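Local coordinates for protein integral membrane indolylacetylinositol arabinosyltransferase EmbC (Mycolicibacterium smegmatis, PDB 7BVE) that probably transfers arabinose units to build the arabinan of the mycobacterial cell wall, as an integral membrane glycosyltransferase that binds ethambutol, at residues Val623-Pro635 against Ser703-Val717. Numbering follows the deposited sequence.
Sequences VNGWWYVSNFGVP and SLTLGMINQYPAWSV
Trp715 carries CG opposite its own backbone N (chi1 -174°), which swings the indole back to Val629; there Val629 CB meets the ring edge at CZ3, 3.7 Å away, the two side chains crossing at about a right angle. Phe632, its CG opposite the carbonyl carbon (chi1 -73°), reaches the same indole edge with CD2, 4.2 Å from Trp715 CE3. A broad, flat tryptophan can thus serve two loop residues along one rim. Two residues on, Val717 lays its CG2 methyl against the backbone of Val629, 3.5 Å from Val629 O, and beside the Val629 methyl CG2.

Further along, Gly633 and Gly707 let the backbones come together, with Val634 CA and Gly707 CA only 4.2 Å apart. Neither glycine has a side chain, so backbone lies directly on backbone here, and the positive phi of Gly633 (87°) also suits glycine. Gly707 CA points a C-H at Gly633 O, 3.5 Å away. Beside this close approach, Val634 CG2 packs on Leu704 CD2, while the other leucine methyl, CD1, lies over one face of Trp626. Asn624 ties the two ends of 623-635 together: its ND2 donates an almost straight hydrogen bond to Pro635 O (2.9 Å). The small Ser703 fits beside that amide, its hydroxyl bonded back to Glu700 O within the helix.

The contact therefore packs the irregular loop between helices 602-619 and 647-668 against the end of helix 688-710 and the turn into helix 717-723, where Ser716 is N-cap; Arg1035, from the region between strands 1020-1029 and 1039-1045, adds a cation-pi contact to Phe632.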
loop_
_atom_site.group_PDB
_atom_site.type_symbol
_atom_site.label_atom_id
_atom_site.label_comp_id
_atom_site.label_asym_id
_atom_site.label_seq_id
_atom_site.Cartn_x
_atom_site.Cartn_y
_atom_site.Cartn_z
ATOM N N VAL A 623 7.948 -8.385 11.774
ATOM C CA VAL A 623 7.748 -8.748 13.167
ATOM C C VAL A 623 7.369 -10.217 13.274
ATOM O O VAL A 623 6.962 -10.858 12.307
ATOM C CB VAL A 623 6.675 -7.861 13.820
ATOM C CG1 VAL A 623 7.150 -6.449 13.883
ATOM C CG2 VAL A 623 5.402 -7.931 13.030
ATOM N N ASN A 624 7.499 -10.760 14.477
ATOM C CA ASN A 624 7.058 -12.120 14.782
ATOM C C ASN A 624 5.623 -12.100 15.306
ATOM O O ASN A 624 5.319 -12.607 16.376
ATOM C CB ASN A 624 7.993 -12.754 15.804
ATOM C CG ASN A 624 7.787 -14.232 15.958
ATOM O OD1 ASN A 624 7.409 -14.907 15.008
ATOM N ND2 ASN A 624 7.959 -14.735 17.166
ATOM N N GLY A 625 4.729 -11.495 14.537
ATOM C CA GLY A 625 3.387 -11.199 14.999
ATOM C C GLY A 625 2.397 -12.290 14.635
ATOM O O GLY A 625 2.412 -12.811 13.524
ATOM N N TRP A 626 1.539 -12.620 15.589
ATOM C CA TRP A 626 0.450 -13.565 15.417
ATOM C C TRP A 626 -0.857 -12.836 15.721
ATOM O O TRP A 626 -0.871 -11.639 15.993
ATOM C CB TRP A 626 0.668 -14.786 16.307
ATOM C CG TRP A 626 1.922 -15.531 15.992
ATOM C CD1 TRP A 626 3.117 -15.408 16.618
ATOM C CD2 TRP A 626 2.107 -16.512 14.970
ATOM N NE1 TRP A 626 4.040 -16.245 16.054
ATOM C CE2 TRP A 626 3.443 -16.934 15.035
ATOM C CE3 TRP A 626 1.275 -17.065 13.997
ATOM C CZ2 TRP A 626 3.962 -17.892 14.177
ATOM C CZ3 TRP A 626 1.787 -18.016 13.154
ATOM C CH2 TRP A 626 3.117 -18.420 13.244
ATOM N N TRP A 627 -1.961 -13.564 15.698
ATOM C CA TRP A 627 -3.286 -12.968 15.797
ATOM C C TRP A 627 -3.662 -12.741 17.261
ATOM O O TRP A 627 -2.787 -12.700 18.126
ATOM C CB TRP A 627 -4.298 -13.812 15.027
ATOM C CG TRP A 627 -4.116 -13.646 13.574
ATOM C CD1 TRP A 627 -3.513 -14.514 12.722
ATOM C CD2 TRP A 627 -4.473 -12.507 12.803
ATOM N NE1 TRP A 627 -3.505 -13.995 11.455
ATOM C CE2 TRP A 627 -4.086 -12.758 11.480
ATOM C CE3 TRP A 627 -5.101 -11.297 13.100
ATOM C CZ2 TRP A 627 -4.304 -11.853 10.460
ATOM C CZ3 TRP A 627 -5.315 -10.402 12.090
ATOM C CH2 TRP A 627 -4.918 -10.680 10.782
ATOM N N TYR A 628 -4.961 -12.565 17.524
ATOM C CA TYR A 628 -5.532 -11.893 18.691
ATOM C C TYR A 628 -4.954 -12.270 20.063
ATOM O O TYR A 628 -4.285 -11.446 20.693
ATOM C CB TYR A 628 -7.052 -12.123 18.616
ATOM C CG TYR A 628 -7.838 -11.801 19.849
ATOM C CD1 TYR A 628 -7.860 -10.522 20.370
ATOM C CD2 TYR A 628 -8.625 -12.769 20.451
ATOM C CE1 TYR A 628 -8.581 -10.233 21.500
ATOM C CE2 TYR A 628 -9.363 -12.485 21.572
ATOM C CZ TYR A 628 -9.331 -11.215 22.095
ATOM O OH TYR A 628 -10.051 -10.910 23.223
ATOM N N VAL A 629 -5.123 -13.505 20.530
ATOM C CA VAL A 629 -4.527 -13.917 21.797
ATOM C C VAL A 629 -3.402 -14.911 21.621
ATOM O O VAL A 629 -2.888 -15.427 22.614
ATOM C CB VAL A 629 -5.568 -14.475 22.788
ATOM C CG1 VAL A 629 -6.405 -13.365 23.334
ATOM C CG2 VAL A 629 -6.425 -15.514 22.125
ATOM N N SER A 630 -2.990 -15.182 20.396
ATOM C CA SER A 630 -1.807 -15.985 20.157
ATOM C C SER A 630 -0.531 -15.184 20.324
ATOM O O SER A 630 0.557 -15.750 20.234
ATOM C CB SER A 630 -1.867 -16.571 18.757
ATOM O OG SER A 630 -2.995 -17.411 18.628
ATOM N N ASN A 631 -0.654 -13.896 20.589
ATOM C CA ASN A 631 0.446 -12.968 20.594
ATOM C C ASN A 631 0.943 -12.685 22.003
ATOM O O ASN A 631 1.856 -11.877 22.171
ATOM C CB ASN A 631 -0.010 -11.678 19.929
ATOM C CG ASN A 631 1.083 -10.992 19.190
ATOM O OD1 ASN A 631 2.164 -11.536 19.046
ATOM N ND2 ASN A 631 0.817 -9.786 18.713
ATOM N N PHE A 632 0.364 -13.319 23.016
ATOM C CA PHE A 632 0.710 -13.063 24.413
ATOM C C PHE A 632 2.044 -13.720 24.730
ATOM O O PHE A 632 2.153 -14.944 24.754
ATOM C CB PHE A 632 -0.351 -13.599 25.370
ATOM C CG PHE A 632 -1.640 -12.822 25.402
ATOM C CD1 PHE A 632 -1.820 -11.670 24.661
ATOM C CD2 PHE A 632 -2.652 -13.219 26.254
ATOM C CE1 PHE A 632 -3.003 -10.972 24.724
ATOM C CE2 PHE A 632 -3.830 -12.516 26.329
ATOM C CZ PHE A 632 -4.005 -11.394 25.563
ATOM N N GLY A 633 3.064 -12.912 25.008
ATOM C CA GLY A 633 4.327 -13.408 25.516
ATOM C C GLY A 633 5.335 -13.834 24.476
ATOM O O GLY A 633 6.420 -14.292 24.845
ATOM N N VAL A 634 5.024 -13.682 23.199
ATOM C CA VAL A 634 5.866 -14.209 22.120
ATOM C C VAL A 634 7.066 -13.290 21.925
ATOM O O VAL A 634 6.901 -12.058 21.953
ATOM C CB VAL A 634 5.033 -14.339 20.839
ATOM C CG1 VAL A 634 5.857 -14.740 19.652
ATOM C CG2 VAL A 634 3.956 -15.356 21.048
ATOM N N PRO A 635 8.285 -13.819 21.773
ATOM C CA PRO A 635 9.446 -12.953 21.540
ATOM C C PRO A 635 9.424 -12.276 20.181
ATOM O O PRO A 635 9.081 -12.887 19.170
ATOM C CB PRO A 635 10.629 -13.917 21.655
ATOM C CG PRO A 635 10.063 -15.250 21.427
ATOM C CD PRO A 635 8.693 -15.214 21.996
ATOM N N SER A 703 9.174 -20.382 19.220
ATOM C CA SER A 703 8.671 -19.067 19.606
ATOM C C SER A 703 7.318 -19.159 20.301
ATOM O O SER A 703 7.091 -18.489 21.315
ATOM C CB SER A 703 8.589 -18.151 18.391
ATOM O OG SER A 703 7.564 -18.559 17.519
ATOM N N LEU A 704 6.420 -20.021 19.820
ATOM C CA LEU A 704 5.165 -20.150 20.573
ATOM C C LEU A 704 5.287 -20.989 21.844
ATOM O O LEU A 704 4.533 -20.758 22.798
ATOM C CB LEU A 704 4.045 -20.670 19.686
ATOM C CG LEU A 704 3.413 -19.503 18.931
ATOM C CD1 LEU A 704 2.470 -19.987 17.939
ATOM C CD2 LEU A 704 2.639 -18.650 19.887
ATOM N N THR A 705 6.253 -21.908 21.927
ATOM C CA THR A 705 6.478 -22.592 23.200
ATOM C C THR A 705 7.053 -21.640 24.249
ATOM O O THR A 705 6.667 -21.690 25.424
ATOM C CB THR A 705 7.393 -23.791 22.985
ATOM O OG1 THR A 705 6.852 -24.607 21.946
ATOM C CG2 THR A 705 7.478 -24.623 24.229
ATOM N N LEU A 706 7.933 -20.722 23.837
ATOM C CA LEU A 706 8.435 -19.715 24.768
ATOM C C LEU A 706 7.366 -18.700 25.137
ATOM O O LEU A 706 7.372 -18.183 26.254
ATOM C CB LEU A 706 9.647 -18.999 24.192
ATOM C CG LEU A 706 10.956 -19.763 24.191
ATOM C CD1 LEU A 706 11.993 -18.952 23.472
ATOM C CD2 LEU A 706 11.371 -20.003 25.613
ATOM N N GLY A 707 6.453 -18.392 24.217
ATOM C CA GLY A 707 5.318 -17.558 24.575
ATOM C C GLY A 707 4.418 -18.202 25.613
ATOM O O GLY A 707 3.850 -17.520 26.464
ATOM N N MET A 708 4.289 -19.526 25.566
ATOM C CA MET A 708 3.524 -20.224 26.597
ATOM C C MET A 708 4.296 -20.292 27.912
ATOM O O MET A 708 3.695 -20.352 28.987
ATOM C CB MET A 708 3.152 -21.621 26.095
ATOM C CG MET A 708 2.144 -22.394 26.924
ATOM S SD MET A 708 2.790 -23.439 28.223
ATOM C CE MET A 708 3.434 -24.781 27.254
ATOM N N ILE A 709 5.628 -20.294 27.852
ATOM C CA ILE A 709 6.412 -20.423 29.083
ATOM C C ILE A 709 6.597 -19.080 29.800
ATOM O O ILE A 709 6.620 -19.042 31.037
ATOM C CB ILE A 709 7.746 -21.132 28.768
ATOM C CG1 ILE A 709 7.484 -22.608 28.487
ATOM C CG2 ILE A 709 8.764 -21.041 29.886
ATOM C CD1 ILE A 709 8.686 -23.368 28.035
ATOM N N ASN A 710 6.672 -17.962 29.066
ATOM C CA ASN A 710 6.873 -16.657 29.695
ATOM C C ASN A 710 5.690 -16.256 30.564
ATOM O O ASN A 710 5.866 -15.720 31.661
ATOM C CB ASN A 710 7.132 -15.575 28.651
ATOM C CG ASN A 710 8.487 -15.691 28.020
ATOM O OD1 ASN A 710 8.621 -15.713 26.804
ATOM N ND2 ASN A 710 9.507 -15.794 28.852
ATOM N N GLN A 711 4.473 -16.548 30.114
ATOM C CA GLN A 711 3.306 -16.208 30.968
ATOM C C GLN A 711 2.780 -17.500 31.601
ATOM O O GLN A 711 1.682 -17.929 31.193
ATOM C CB GLN A 711 2.217 -15.528 30.137
ATOM C CG GLN A 711 2.462 -14.043 29.906
ATOM C CD GLN A 711 1.403 -13.422 29.028
ATOM O OE1 GLN A 711 0.451 -14.079 28.611
ATOM N NE2 GLN A 711 1.562 -12.141 28.742
ATOM N N TYR A 712 3.509 -18.110 32.548
ATOM C CA TYR A 712 2.932 -19.349 33.063
ATOM C C TYR A 712 1.742 -19.115 33.999
ATOM O O TYR A 712 0.689 -19.715 33.734
ATOM C CB TYR A 712 3.934 -20.306 33.718
ATOM C CG TYR A 712 3.169 -21.443 34.365
ATOM C CD1 TYR A 712 2.476 -22.359 33.589
ATOM C CD2 TYR A 712 3.107 -21.576 35.747
ATOM C CE1 TYR A 712 1.751 -23.367 34.167
ATOM C CE2 TYR A 712 2.384 -22.577 36.327
ATOM C CZ TYR A 712 1.715 -23.471 35.537
ATOM O OH TYR A 712 1.007 -24.482 36.140
ATOM N N PRO A 713 1.816 -18.332 35.093
ATOM C CA PRO A 713 0.603 -18.203 35.913
ATOM C C PRO A 713 -0.495 -17.435 35.208
ATOM O O PRO A 713 -1.676 -17.659 35.491
ATOM C CB PRO A 713 1.099 -17.475 37.168
ATOM C CG PRO A 713 2.527 -17.670 37.187
ATOM C CD PRO A 713 2.931 -17.631 35.759
ATOM N N ALA A 714 -0.146 -16.582 34.257
ATOM C CA ALA A 714 -1.130 -15.901 33.434
ATOM C C ALA A 714 -1.654 -16.864 32.373
ATOM O O ALA A 714 -1.168 -17.982 32.208
ATOM C CB ALA A 714 -0.521 -14.647 32.822
ATOM N N TRP A 715 -2.663 -16.428 31.635
ATOM C CA TRP A 715 -3.311 -17.244 30.630
ATOM C C TRP A 715 -2.506 -17.207 29.347
ATOM O O TRP A 715 -1.988 -16.162 28.959
ATOM C CB TRP A 715 -4.718 -16.732 30.346
ATOM C CG TRP A 715 -5.539 -17.582 29.434
ATOM C CD1 TRP A 715 -6.242 -18.687 29.770
ATOM C CD2 TRP A 715 -5.675 -17.437 28.020
ATOM N NE1 TRP A 715 -6.854 -19.210 28.668
ATOM C CE2 TRP A 715 -6.513 -18.465 27.576
ATOM C CE3 TRP A 715 -5.180 -16.526 27.087
ATOM C CZ2 TRP A 715 -6.869 -18.609 26.253
ATOM C CZ3 TRP A 715 -5.533 -16.672 25.775
ATOM C CH2 TRP A 715 -6.370 -17.705 25.365
ATOM N N SER A 716 -2.412 -18.353 28.683
ATOM C CA SER A 716 -1.917 -18.416 27.318
ATOM C C SER A 716 -2.724 -19.468 26.579
ATOM O O SER A 716 -3.452 -20.248 27.194
ATOM C CB SER A 716 -0.427 -18.722 27.286
ATOM O OG SER A 716 -0.163 -19.938 27.943
ATOM N N VAL A 717 -2.609 -19.453 25.248
ATOM C CA VAL A 717 -3.350 -20.378 24.389
ATOM C C VAL A 717 -2.980 -21.821 24.700
ATOM O O VAL A 717 -3.852 -22.687 24.864
ATOM C CB VAL A 717 -3.096 -20.039 22.910
ATOM C CG1 VAL A 717 -3.546 -21.148 22.017
ATOM C CG2 VAL A 717 -3.833 -18.798 22.535
#